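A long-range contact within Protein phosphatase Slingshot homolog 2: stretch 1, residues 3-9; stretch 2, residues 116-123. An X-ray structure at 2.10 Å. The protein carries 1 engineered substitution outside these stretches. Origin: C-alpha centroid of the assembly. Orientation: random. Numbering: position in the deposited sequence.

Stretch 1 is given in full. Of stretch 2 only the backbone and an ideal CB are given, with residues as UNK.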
# COMPACT_ATOMS: atom_id res chain seq x y z
N SER A 3 -11.23 -10.70 0.49
CA SER A 3 -11.56 -9.28 0.39
C SER A 3 -10.32 -8.42 0.60
O SER A 3 -9.30 -8.94 1.07
CB SER A 3 -12.64 -8.93 1.41
OG SER A 3 -12.40 -9.56 2.65
N PRO A 4 -10.40 -7.13 0.28
CA PRO A 4 -9.33 -6.20 0.65
C PRO A 4 -9.26 -6.09 2.17
O PRO A 4 -10.27 -6.30 2.85
CB PRO A 4 -9.77 -4.86 0.06
CG PRO A 4 -11.25 -5.01 -0.11
CD PRO A 4 -11.49 -6.45 -0.45
N THR A 5 -8.08 -5.79 2.70
CA THR A 5 -7.94 -5.79 4.16
C THR A 5 -7.83 -4.36 4.67
O THR A 5 -6.92 -3.63 4.28
CB THR A 5 -6.72 -6.59 4.63
OG1 THR A 5 -6.76 -7.91 4.08
CG2 THR A 5 -6.76 -6.76 6.14
N GLN A 6 -8.75 -3.97 5.56
CA GLN A 6 -8.70 -2.64 6.15
C GLN A 6 -7.57 -2.56 7.17
O GLN A 6 -7.55 -3.32 8.14
CB GLN A 6 -10.02 -2.25 6.81
CG GLN A 6 -10.14 -0.74 7.01
CD GLN A 6 -11.53 -0.28 7.41
OE1 GLN A 6 -12.39 -1.06 7.79
NE2 GLN A 6 -11.75 1.03 7.32
N ILE A 7 -6.63 -1.64 6.94
CA ILE A 7 -5.52 -1.54 7.88
C ILE A 7 -5.63 -0.29 8.74
O ILE A 7 -5.31 -0.30 9.93
CB ILE A 7 -4.17 -1.56 7.14
CG1 ILE A 7 -4.08 -2.73 6.14
CG2 ILE A 7 -3.02 -1.59 8.12
CD1 ILE A 7 -4.36 -4.08 6.79
N PHE A 8 -6.10 0.79 8.12
CA PHE A 8 -6.42 2.00 8.86
C PHE A 8 -7.79 2.51 8.44
O PHE A 8 -8.35 1.90 7.52
CB PHE A 8 -5.34 3.07 8.68
CG PHE A 8 -4.00 2.59 9.24
CD1 PHE A 8 -2.89 2.51 8.43
CD2 PHE A 8 -3.89 2.24 10.58
CE1 PHE A 8 -1.68 2.08 8.93
CE2 PHE A 8 -2.69 1.81 11.10
CZ PHE A 8 -1.58 1.73 10.27
N GLU A 9 -8.29 3.54 9.11
CA GLU A 9 -9.61 4.08 8.76
C GLU A 9 -9.68 4.34 7.26
O GLU A 9 -10.67 4.00 6.61
CB GLU A 9 -9.91 5.35 9.54
CG GLU A 9 -10.24 6.58 8.72
CD GLU A 9 -11.70 6.71 8.34
OE1 GLU A 9 -12.25 7.82 8.48
OE2 GLU A 9 -12.30 5.70 7.89
N UNK A 116 4.13 -6.25 12.21
CA UNK A 116 3.28 -7.03 13.09
C UNK A 116 1.82 -6.59 13.03
O UNK A 116 0.90 -7.41 13.05
CB UNK A 116 3.79 -6.93 14.53
N UNK A 117 1.62 -5.27 13.00
CA UNK A 117 0.27 -4.73 12.91
C UNK A 117 -0.39 -5.18 11.62
O UNK A 117 -1.51 -5.68 11.60
CB UNK A 117 0.29 -3.20 12.99
N UNK A 118 0.35 -5.01 10.52
CA UNK A 118 -0.14 -5.36 9.20
C UNK A 118 -0.23 -6.87 9.01
O UNK A 118 -1.18 -7.35 8.39
CB UNK A 118 0.76 -4.75 8.13
N UNK A 119 0.73 -7.61 9.55
CA UNK A 119 0.73 -9.06 9.36
C UNK A 119 -0.47 -9.71 10.04
O UNK A 119 -1.05 -10.66 9.51
CB UNK A 119 2.03 -9.67 9.90
N UNK A 120 -0.85 -9.18 11.19
CA UNK A 120 -1.96 -9.68 11.98
C UNK A 120 -3.27 -9.64 11.21
O UNK A 120 -4.04 -10.60 11.23
CB UNK A 120 -2.09 -8.87 13.27
N UNK A 121 -3.55 -8.53 10.53
CA UNK A 121 -4.79 -8.41 9.76
C UNK A 121 -4.69 -9.06 8.39
O UNK A 121 -5.62 -9.71 7.92
CB UNK A 121 -5.17 -6.94 9.60
N UNK A 122 -3.55 -8.88 7.73
CA UNK A 122 -3.37 -9.52 6.42
C UNK A 122 -2.26 -10.57 6.50
O UNK A 122 -1.10 -10.29 6.22
CB UNK A 122 -3.04 -8.48 5.35
N UNK A 123 -2.65 -11.76 6.92
CA UNK A 123 -1.77 -12.87 7.19
C UNK A 123 -0.92 -13.27 6.00
O UNK A 123 0.18 -13.80 6.16
CB UNK A 123 -2.59 -14.07 7.66

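The second stretch ends a helix that runs nearly antiparallel to strand 5-8, the two axes approaching to 9.0 Å at an angle of 156°.

At position 116 the ideal CB has nothing of stretch 1 within 5.5 Å, and most helix-compatible side chains would do; it is Asp116.

Position 117 points toward stretch 1 but starts too far away for a short side chain to reach it. The strand offers the carbonyl O of Ile7, with the Ile7 side chain and the Phe8 ring beside it. A long side chain with apolar flanks and a donor at its tip would suit; an aromatic or a long aliphatic one could meet the apolar part alone. Tyr117, with chi1 t, fills both roles. Its OH donates to Ile7 O at 2.9 Å, near the plane of the ring, while its CE2 lies 3.5 Å from Ile7 CG2. The Tyr117 and Phe8 rings are almost parallel, at 11°, but slid apart, with centroids 5.2 Å from each other, so they barely overlap.

Position 118 is directed sideways, its ideal CB 4.9 Å from Ile7 CG2. A small or medium apolar residue such as Ala, Val, Leu or Ile is expected. Val118 places CG2 4.1 Å from Ile7 CG2.

Positions 119 and 120 are out of reach, and stretch 1 leaves their identity open. They are Lys119, whose NZ donates to the carbonyl O of position 123 at 2.7 Å, and Glu120.

At position 121 the CB points toward the strand, 3.8 Å from Thr5 CG2 and 4.1 Å from Ile7 CD1. Ala would fit, as would a longer chain with an aliphatic base that can lead away from these methyl groups. In Arg121, CB packs against Thr5 and Ile7, and the chain then runs back along the helix, where NE makes a weak hydrogen bond to Tyr117 O at 3.4 Å.

Position 122 is the first to leave helical angles (-114/85). Its ideal CB faces stretch 1, 4.0 Å from Thr5 OG1, with Ser3 O farther along. A long donor, Arg or Lys, could follow this polar edge. Arg122 extends so that NH1 donates to Thr5 OG1 (3.1 Å, 160°), which lies near the guanidinium plane; a water accepts from NH2 at 3.0 Å and donates weakly to Ser3 O at 3.4 Å.

Position 123 is again out of reach and unconstrained by the strand; it is Thr123.

Stretch 2, residues 116-123: DYVKERRT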
# COMPACT_ATOMS: atom_id res chain seq x y z
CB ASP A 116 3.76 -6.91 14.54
CG ASP A 116 4.96 -7.78 14.83
OD1 ASP A 116 5.44 -8.47 13.90
OD2 ASP A 116 5.42 -7.78 15.99
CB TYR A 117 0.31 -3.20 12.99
CG TYR A 117 -1.05 -2.55 12.91
CD1 TYR A 117 -1.85 -2.43 14.04
CD2 TYR A 117 -1.53 -2.04 11.71
CE1 TYR A 117 -3.10 -1.83 13.96
CE2 TYR A 117 -2.77 -1.44 11.62
CZ TYR A 117 -3.55 -1.34 12.76
OH TYR A 117 -4.79 -0.74 12.70
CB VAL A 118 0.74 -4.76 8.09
CG1 VAL A 118 0.25 -5.22 6.72
CG2 VAL A 118 0.77 -3.24 8.17
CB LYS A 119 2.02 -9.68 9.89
CG LYS A 119 2.02 -11.20 9.92
CD LYS A 119 2.21 -11.78 8.53
CE LYS A 119 2.68 -13.23 8.60
NZ LYS A 119 2.61 -13.92 7.28
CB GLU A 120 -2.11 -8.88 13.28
CG GLU A 120 -2.10 -9.75 14.52
CD GLU A 120 -2.87 -9.14 15.66
OE1 GLU A 120 -4.11 -9.28 15.69
OE2 GLU A 120 -2.24 -8.52 16.55
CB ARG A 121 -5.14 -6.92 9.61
CG ARG A 121 -5.52 -6.31 10.94
CD ARG A 121 -4.92 -4.94 11.18
NE ARG A 121 -4.64 -4.75 12.61
CZ ARG A 121 -5.45 -4.15 13.46
NH1 ARG A 121 -6.61 -3.67 13.03
NH2 ARG A 121 -5.12 -4.04 14.74
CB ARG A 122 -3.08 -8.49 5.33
CG ARG A 122 -2.97 -9.11 3.95
CD ARG A 122 -3.56 -8.20 2.88
NE ARG A 122 -3.47 -8.84 1.57
CZ ARG A 122 -4.53 -9.25 0.88
NH1 ARG A 122 -5.74 -9.06 1.39
NH2 ARG A 122 -4.38 -9.82 -0.30
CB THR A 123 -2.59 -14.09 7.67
OG1 THR A 123 -3.40 -14.59 6.60
CG2 THR A 123 -3.55 -13.65 8.77
O HOH W 1 -7.19 -9.89 -1.41
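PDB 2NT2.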